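Local coordinates for protein N5-Carboxyaminoimidazole ribonucleotide synthetase (Staphylococcus aureus subsp. aureus, PDB 3ORQ) that catalyses the ATP-dependent conversion of 5-aminoimidazole ribonucleotide and bicarbonate to N5-carboxyaminoimidazole ribonucleotide, as a member of the ATP-grasp superfamily, at residues N83-A86 and Q87-K90; R111-E114 and K115-K119; N317-G320 and K321-D324. All coordinates share one frame; numbering follows the deposited sequence.

Contact 1: N83-A86 and Q87-K90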
loop_
_atom_site.group_PDB
_atom_site.type_symbol
_atom_site.label_atom_id
_atom_site.label_comp_id
_atom_site.label_asym_id
_atom_site.label_seq_id
_atom_site.Cartn_x
_atom_site.Cartn_y
_atom_site.Cartn_z
ATOM N N ASN A 83 -21.730 3.388 -12.209
ATOM C CA ASN A 83 -23.066 2.860 -11.909
ATOM C C ASN A 83 -24.150 3.924 -11.742
ATOM O O ASN A 83 -25.075 3.995 -12.539
ATOM C CB ASN A 83 -23.037 2.021 -10.618
ATOM C CG ASN A 83 -21.686 1.378 -10.356
ATOM O OD1 ASN A 83 -21.344 0.348 -10.949
ATOM N ND2 ASN A 83 -20.913 1.977 -9.440
ATOM N N ILE A 84 -24.001 4.743 -10.698
ATOM C CA ILE A 84 -25.042 5.646 -10.198
ATOM C C ILE A 84 -25.725 6.521 -11.246
ATOM O O ILE A 84 -25.117 6.883 -12.250
ATOM C CB ILE A 84 -24.502 6.540 -9.052
ATOM C CG1 ILE A 84 -25.572 7.566 -8.627
ATOM C CG2 ILE A 84 -23.175 7.177 -9.446
ATOM C CD1 ILE A 84 -25.295 8.314 -7.346
ATOM N N SER A 85 -26.990 6.859 -11.006
ATOM C CA SER A 85 -27.690 7.736 -11.914
ATOM C C SER A 85 -27.219 9.169 -11.746
ATOM O O SER A 85 -27.059 9.666 -10.623
ATOM C CB SER A 85 -29.193 7.665 -11.697
ATOM O OG SER A 85 -29.613 8.639 -10.769
ATOM N N ALA A 86 -27.017 9.831 -12.878
ATOM C CA ALA A 86 -26.622 11.218 -12.914
ATOM C C ALA A 86 -27.589 12.098 -12.136
ATOM O O ALA A 86 -27.171 13.082 -11.501
ATOM C CB ALA A 86 -26.563 11.699 -14.359
ATOM N N GLN A 87 -28.875 11.752 -12.209
ATOM C CA GLN A 87 -29.902 12.512 -11.529
ATOM C C GLN A 87 -29.766 12.417 -10.006
ATOM O O GLN A 87 -29.932 13.409 -9.318
ATOM C CB GLN A 87 -31.302 12.070 -11.986
ATOM C CG GLN A 87 -32.297 13.233 -12.122
ATOM C CD GLN A 87 -32.492 14.021 -10.814
ATOM O OE1 GLN A 87 -32.093 15.204 -10.704
ATOM N NE2 GLN A 87 -33.089 13.357 -9.810
ATOM N N GLN A 88 -29.449 11.229 -9.487
ATOM C CA GLN A 88 -29.269 11.059 -8.052
ATOM C C GLN A 88 -28.019 11.832 -7.583
ATOM O O GLN A 88 -28.019 12.469 -6.533
ATOM C CB GLN A 88 -29.135 9.574 -7.686
ATOM C CG GLN A 88 -30.456 8.871 -7.385
ATOM C CD GLN A 88 -31.285 9.592 -6.325
ATOM O OE1 GLN A 88 -30.895 9.670 -5.163
ATOM N NE2 GLN A 88 -32.434 10.128 -6.732
ATOM N N LEU A 89 -26.962 11.738 -8.381
ATOM C CA LEU A 89 -25.680 12.290 -8.049
ATOM C C LEU A 89 -25.747 13.836 -8.084
ATOM O O LEU A 89 -25.129 14.501 -7.259
ATOM C CB LEU A 89 -24.646 11.750 -9.029
ATOM C CG LEU A 89 -23.175 12.140 -8.884
ATOM C CD1 LEU A 89 -22.659 11.727 -7.490
ATOM C CD2 LEU A 89 -22.336 11.490 -9.992
ATOM N N LYS A 90 -26.525 14.394 -9.020
ATOM C CA LYS A 90 -26.741 15.851 -9.062
ATOM C C LYS A 90 -27.377 16.347 -7.756
ATOM O O LYS A 90 -26.855 17.241 -7.127
ATOM C CB LYS A 90 -27.539 16.291 -10.316
ATOM C CG LYS A 90 -27.858 17.778 -10.356
ATOM C CD LYS A 90 -28.495 18.213 -11.673
ATOM C CE LYS A 90 -28.891 19.723 -11.651
ATOM N NZ LYS A 90 -30.055 19.973 -10.727
#
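Ser85 and Ala86 begin helix 86-95 by offering their carbonyls to the first turn: Leu89 N bonds Ser85 O at 3.1 Å, close to the line of the C=O bond, and Lys90 N bonds Ala86 O at 2.9 Å from a position tilted out of the carbonyl plane. Ser85 also sits at the N-cap. Its hydroxyl oxygen OG accepts from Gln88 N at 2.9 Å, with an N-H...O angle of 157°, and so takes up one of the first-turn amides, which lack a helical carbonyl four residues earlier. The torsion that brings OG there is turned well beyond the usual staggered value (chi1 91°), which also lays OG against the Gln88 side chain, 3.3 Å from its CB. Beyond CG the Gln88 chain bends away, its NE2 making a weak hydrogen bond to Glu64 OE1. The apolar side of the turn belongs to Ile84 and Leu89. With CG1 anti to the backbone N (chi1 175°) and the chain extended, Ile84 CD1 reaches Leu89 CB at 3.9 Å, the two side chains crossing at about a right angle. Ile84 also crosses Gln88 nearly square, CD1 lying 4.1 Å from Gln88 CB, and it continues onto Leu67 of helix 64-73. Leu89 also packs on Ile98, Tyr102 and, on helix 103-109, Ile105. Lys90 leaves the turn with its stem extended, CB passing Ala86 O, and ends in a salt bridge with Glu94 one turn further on. This is a serine N-cap with a hydrophobic staple between Ile84 and Leu89, set where the chain passes from strand 76-79 of the parallel sheet into a helix of the Rossmann-like preATP-grasp domain.

Contact 2: R111-E114 and K115-K119. With ADP (adenosine-5'-diphosphate), chain D.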
loop_
_atom_site.group_PDB
_atom_site.type_symbol
_atom_site.label_atom_id
_atom_site.label_comp_id
_atom_site.label_asym_id
_atom_site.label_seq_id
_atom_site.Cartn_x
_atom_site.Cartn_y
_atom_site.Cartn_z
ATOM N N ARG A 111 -22.563 5.854 -24.142
ATOM C CA ARG A 111 -21.653 5.829 -25.301
ATOM C C ARG A 111 -21.923 6.884 -26.369
ATOM O O ARG A 111 -20.986 7.450 -26.921
ATOM C CB ARG A 111 -21.670 4.456 -25.977
ATOM C CG ARG A 111 -21.106 3.328 -25.130
ATOM C CD ARG A 111 -20.661 2.208 -26.019
ATOM N NE ARG A 111 -20.295 1.012 -25.271
ATOM C CZ ARG A 111 -19.070 0.733 -24.845
ATOM N NH1 ARG A 111 -18.089 1.585 -25.063
ATOM N NH2 ARG A 111 -18.832 -0.395 -24.184
ATOM N N LEU A 112 -23.189 7.145 -26.684
ATOM C CA LEU A 112 -23.512 8.177 -27.685
ATOM C C LEU A 112 -23.092 9.556 -27.200
ATOM O O LEU A 112 -22.487 10.331 -27.945
ATOM C CB LEU A 112 -25.002 8.181 -28.021
ATOM C CG LEU A 112 -25.501 9.263 -28.986
ATOM C CD1 LEU A 112 -24.743 9.234 -30.323
ATOM C CD2 LEU A 112 -27.012 9.134 -29.221
ATOM N N THR A 113 -23.415 9.861 -25.948
ATOM C CA THR A 113 -23.095 11.177 -25.383
ATOM C C THR A 113 -21.584 11.321 -25.254
ATOM O O THR A 113 -21.027 12.391 -25.496
ATOM C CB THR A 113 -23.862 11.405 -24.061
ATOM O OG1 THR A 113 -25.267 11.378 -24.355
ATOM C CG2 THR A 113 -23.546 12.740 -23.467
ATOM N N GLU A 114 -20.927 10.213 -24.937
ATOM C CA GLU A 114 -19.474 10.157 -24.825
ATOM C C GLU A 114 -18.795 10.449 -26.163
ATOM O O GLU A 114 -17.851 11.247 -26.231
ATOM C CB GLU A 114 -19.043 8.795 -24.314
ATOM C CG GLU A 114 -17.542 8.560 -24.276
ATOM C CD GLU A 114 -17.173 7.303 -23.491
ATOM O OE1 GLU A 114 -17.878 6.276 -23.601
ATOM O OE2 GLU A 114 -16.174 7.334 -22.748
ATOM N N LYS A 115 -19.274 9.795 -27.222
ATOM C CA LYS A 115 -18.738 10.011 -28.560
ATOM C C LYS A 115 -18.996 11.431 -29.036
ATOM O O LYS A 115 -18.071 12.076 -29.516
ATOM C CB LYS A 115 -19.233 8.964 -29.567
ATOM C CG LYS A 115 -18.535 7.615 -29.421
ATOM C CD LYS A 115 -19.263 6.503 -30.169
ATOM C CE LYS A 115 -18.821 5.120 -29.642
ATOM N NZ LYS A 115 -17.343 4.962 -29.724
ATOM N N GLU A 116 -20.219 11.923 -28.861
ATOM C CA GLU A 116 -20.577 13.282 -29.276
ATOM C C GLU A 116 -19.646 14.296 -28.626
ATOM O O GLU A 116 -19.067 15.149 -29.308
ATOM C CB GLU A 116 -22.020 13.610 -28.900
ATOM C CG GLU A 116 -23.083 13.027 -29.833
ATOM C CD GLU A 116 -24.512 13.298 -29.350
ATOM O OE1 GLU A 116 -24.692 13.635 -28.153
ATOM O OE2 GLU A 116 -25.459 13.166 -30.165
ATOM N N THR A 117 -19.469 14.159 -27.305
ATOM C CA THR A 117 -18.659 15.100 -26.553
ATOM C C THR A 117 -17.226 15.123 -27.072
ATOM O O THR A 117 -16.635 16.200 -27.264
ATOM C CB THR A 117 -18.648 14.762 -25.047
ATOM O OG1 THR A 117 -19.988 14.764 -24.553
ATOM C CG2 THR A 117 -17.828 15.784 -24.278
ATOM N N LEU A 118 -16.676 13.935 -27.304
ATOM C CA LEU A 118 -15.306 13.833 -27.789
ATOM C C LEU A 118 -15.133 14.553 -29.142
ATOM O O LEU A 118 -14.226 15.378 -29.315
ATOM C CB LEU A 118 -14.890 12.363 -27.874
ATOM C CG LEU A 118 -14.822 11.518 -26.597
ATOM C CD1 LEU A 118 -14.469 10.030 -26.906
ATOM C CD2 LEU A 118 -13.837 12.130 -25.597
ATOM N N LYS A 119 -16.032 14.284 -30.081
ATOM C CA LYS A 119 -15.975 14.954 -31.375
ATOM C C LYS A 119 -16.129 16.460 -31.230
ATOM O O LYS A 119 -15.397 17.243 -31.852
ATOM C CB LYS A 119 -17.057 14.420 -32.307
ATOM C CG LYS A 119 -16.915 14.914 -33.738
ATOM C CD LYS A 119 -17.909 14.196 -34.619
ATOM C CE LYS A 119 -17.678 14.450 -36.103
ATOM N NZ LYS A 119 -18.493 13.443 -36.870
HETATM P PB ADP D . -15.559 -1.865 -23.005
HETATM O O1B ADP D . -16.098 -0.506 -22.640
HETATM O O2B ADP D . -14.160 -2.225 -22.590
HETATM O O3B ADP D . -16.557 -2.950 -22.709
HETATM P PA ADP D . -14.572 -0.970 -25.519
HETATM O O1A ADP D . -15.464 -0.091 -26.359
HETATM O O2A ADP D . -13.504 -0.322 -24.675
HETATM O O3A ADP D . -15.505 -1.932 -24.611
HETATM O "O5'" ADP D . -13.847 -2.074 -26.432
HETATM C "C5'" ADP D . -13.167 -3.180 -25.864
HETATM C "C4'" ADP D . -12.121 -3.667 -26.851
HETATM O "O4'" ADP D . -12.733 -4.043 -28.113
HETATM C "C3'" ADP D . -11.077 -2.600 -27.189
HETATM O "O3'" ADP D . -9.969 -2.559 -26.283
HETATM C "C2'" ADP D . -10.634 -3.016 -28.583
HETATM O "O2'" ADP D . -9.544 -3.916 -28.510
HETATM C "C1'" ADP D . -11.856 -3.693 -29.195
HETATM N N9 ADP D . -12.500 -2.627 -29.994
HETATM C C8 ADP D . -13.500 -1.828 -29.563
HETATM N N7 ADP D . -13.854 -0.918 -30.504
HETATM C C5 ADP D . -13.058 -1.167 -31.575
HETATM C C6 ADP D . -12.918 -0.580 -32.932
HETATM N N6 ADP D . -13.716 0.462 -33.294
HETATM N N1 ADP D . -11.969 -1.107 -33.741
HETATM C C2 ADP D . -11.173 -2.135 -33.358
HETATM N N3 ADP D . -11.243 -2.721 -32.138
HETATM C C4 ADP D . -12.159 -2.278 -31.232
#
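The guanidinium of Arg111 meets ADP at its edge: the beta phosphorus PB lies in the plane of the group, and O1B sits near that plane. NH2 donates to O1B at 3.1 Å with an N-H...O angle of 159°, while NH1 lies 3.4 Å from ADP O1A on the alpha phosphate. The chain is extended from CG to NE, which carries the charge from the start of helix 111-120 out to the diphosphate. On the protein side NE makes a weak bond to Thr152 O, and NH1 a long, weak ion pair with Glu270, a magnesium ligand.

One turn along the helix, Lys115 folds its aliphatic stem past the Arg111 carbonyl, CG lying 3.5 Å from Arg111 O, before bending at its end to a salt bridge with Glu186. Glu114, extended on the same general side, accepts at OE2 from the backbone N of Ile271. On the outer side, Glu116 lies across Leu112, OE2 4.0 Å from Leu112 CD1. Thr117 uses its hydroxyl within the helix: OG1, beside its own backbone N (chi1 -58°), donates to Thr113 O at 2.8 Å. Thr117 N bonds the same oxygen at 3.0 Å, the two donors arriving from opposite faces of the carbonyl plane. Leu118 N bonds Glu114 O, with the side chain lying beside the same carbonyl.

Arg111 and Lys115 thus bring two positive groups to the nucleotide site, one bonded to the beta phosphate and the other to Glu186, which itself bonds ADP. Their pairing with phosphate and carboxylates probably offsets the charge gathered there, and Lys115, in the second shell, is placed to orient Glu186.

Contact 3: N317-G320 and K321-D324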
loop_
_atom_site.group_PDB
_atom_site.type_symbol
_atom_site.label_atom_id
_atom_site.label_comp_id
_atom_site.label_asym_id
_atom_site.label_seq_id
_atom_site.Cartn_x
_atom_site.Cartn_y
_atom_site.Cartn_z
ATOM N N ASN A 317 -3.932 -9.124 -15.507
ATOM C CA ASN A 317 -5.164 -9.352 -14.753
ATOM C C ASN A 317 -5.232 -10.798 -14.327
ATOM O O ASN A 317 -4.617 -11.659 -14.948
ATOM C CB ASN A 317 -6.381 -9.024 -15.601
ATOM C CG ASN A 317 -6.963 -7.671 -15.266
ATOM O OD1 ASN A 317 -6.599 -7.051 -14.249
ATOM N ND2 ASN A 317 -7.857 -7.189 -16.124
ATOM N N LEU A 318 -5.951 -11.074 -13.249
ATOM C CA LEU A 318 -6.248 -12.485 -12.902
ATOM C C LEU A 318 -7.747 -12.731 -12.891
ATOM O O LEU A 318 -8.420 -12.494 -11.902
ATOM C CB LEU A 318 -5.576 -12.934 -11.594
ATOM C CG LEU A 318 -4.035 -13.021 -11.564
ATOM C CD1 LEU A 318 -3.448 -12.939 -10.131
ATOM C CD2 LEU A 318 -3.551 -14.306 -12.276
ATOM N N LEU A 319 -8.280 -13.193 -14.017
ATOM C CA LEU A 319 -9.673 -13.694 -14.058
ATOM C C LEU A 319 -9.799 -14.986 -13.265
ATOM O O LEU A 319 -8.798 -15.615 -12.958
ATOM C CB LEU A 319 -10.104 -13.940 -15.497
ATOM C CG LEU A 319 -9.894 -12.742 -16.401
ATOM C CD1 LEU A 319 -10.269 -13.062 -17.909
ATOM C CD2 LEU A 319 -10.679 -11.560 -15.811
ATOM N N GLY A 320 -11.024 -15.394 -12.936
ATOM C CA GLY A 320 -11.246 -16.675 -12.241
ATOM C C GLY A 320 -10.486 -17.840 -12.880
ATOM O O GLY A 320 -9.910 -18.678 -12.187
ATOM N N LYS A 321 -10.449 -17.867 -14.211
ATOM C CA LYS A 321 -9.832 -18.972 -14.936
ATOM C C LYS A 321 -8.319 -18.906 -14.833
ATOM O O LYS A 321 -7.645 -19.942 -14.896
ATOM C CB LYS A 321 -10.271 -18.992 -16.413
ATOM C CG LYS A 321 -9.723 -17.815 -17.246
ATOM C CD LYS A 321 -10.231 -17.899 -18.679
ATOM C CE LYS A 321 -9.885 -16.663 -19.480
ATOM N NZ LYS A 321 -9.919 -16.906 -20.944
ATOM N N ASP A 322 -7.779 -17.697 -14.673
ATOM C CA ASP A 322 -6.351 -17.558 -14.473
ATOM C C ASP A 322 -5.944 -18.146 -13.107
ATOM O O ASP A 322 -4.910 -18.831 -13.008
ATOM C CB ASP A 322 -5.931 -16.102 -14.617
ATOM C CG ASP A 322 -6.322 -15.522 -15.960
ATOM O OD1 ASP A 322 -6.102 -16.230 -16.957
ATOM O OD2 ASP A 322 -6.845 -14.377 -16.028
ATOM N N LEU A 323 -6.763 -17.905 -12.073
ATOM C CA LEU A 323 -6.565 -18.555 -10.759
ATOM C C LEU A 323 -6.611 -20.074 -10.883
ATOM O O LEU A 323 -5.777 -20.758 -10.289
ATOM C CB LEU A 323 -7.585 -18.090 -9.708
ATOM C CG LEU A 323 -7.608 -16.595 -9.360
ATOM C CD1 LEU A 323 -8.478 -16.382 -8.158
ATOM C CD2 LEU A 323 -6.199 -15.966 -9.161
ATOM N N ASP A 324 -7.570 -20.599 -11.656
ATOM C CA ASP A 324 -7.674 -22.067 -11.829
ATOM C C ASP A 324 -6.346 -22.647 -12.307
ATOM O O ASP A 324 -5.806 -23.567 -11.678
ATOM C CB ASP A 324 -8.810 -22.459 -12.777
ATOM C CG ASP A 324 -10.175 -22.154 -12.203
ATOM O OD1 ASP A 324 -10.303 -22.123 -10.964
ATOM O OD2 ASP A 324 -11.124 -21.925 -12.985
#
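Leu319 and Asp322 form the close-packed heart of this strand-to-helix turn, whereas Lys321 and Asp324 lie toward solvent. Asp322 CG is placed beside its own backbone N (chi1 -57°), and the carboxylate folds back onto the end of the strand. Its OD2 accepts from Leu319 N at 2.7 Å on the anti side, with the donor 21° out of the carboxylate plane. The side chains of Leu319 and Asp322 run alongside each other, so OD2 also comes within 3.3 Å of Leu319 CB. In return Leu319 O receives Leu323 N at 3.2 Å, nearly straight in line with the carbonyl, and a weak bond from Asp322 N. Beside these bonds, Leu318 CB meets Leu323 CD2 at 3.9 Å, while Leu318 CD2 touches Asp322 CB; Phe330 covers both leucines, and Phe11 of the second subunit packs on Leu323.

The outer side is sparser. Lys321 runs extended beside Leu319, touching CD1 with its CE at 3.9 Å before its chain leads away. Asp324 N bonds Gly320 O, and its carboxylate turns to a salt bridge with Arg346.

This is the N3-to-N-cap half of a capping box, since the leucine side chain at the N-cap offers no acceptor for the reciprocal bond. The bond from Leu319 N, and the place of the carboxylate at a helix N-terminus, would be expected to favour the charged form of Asp322.

The three contacts follow one another along the chain, and each involves the start of a helix: 86-95 in the preATP-grasp domain, 111-120 beside the nucleotide, and 320-326 in the C-terminal domain. None touches another. Contacts 1 and 2 have centres about 18 Å apart, with helix 103-109 packing against both, through Ala86 and Leu89 on one side and Thr113, Glu114 and Thr117 on the other. Contact 3 lies about 33 Å from contact 2, centre to centre, across the middle of the chain. Contact 2 alone bonds ADP; the side chain of Leu319 in contact 3 is about 8 Å from the bound pyrophosphate, and contact 1 stands away from the known sites.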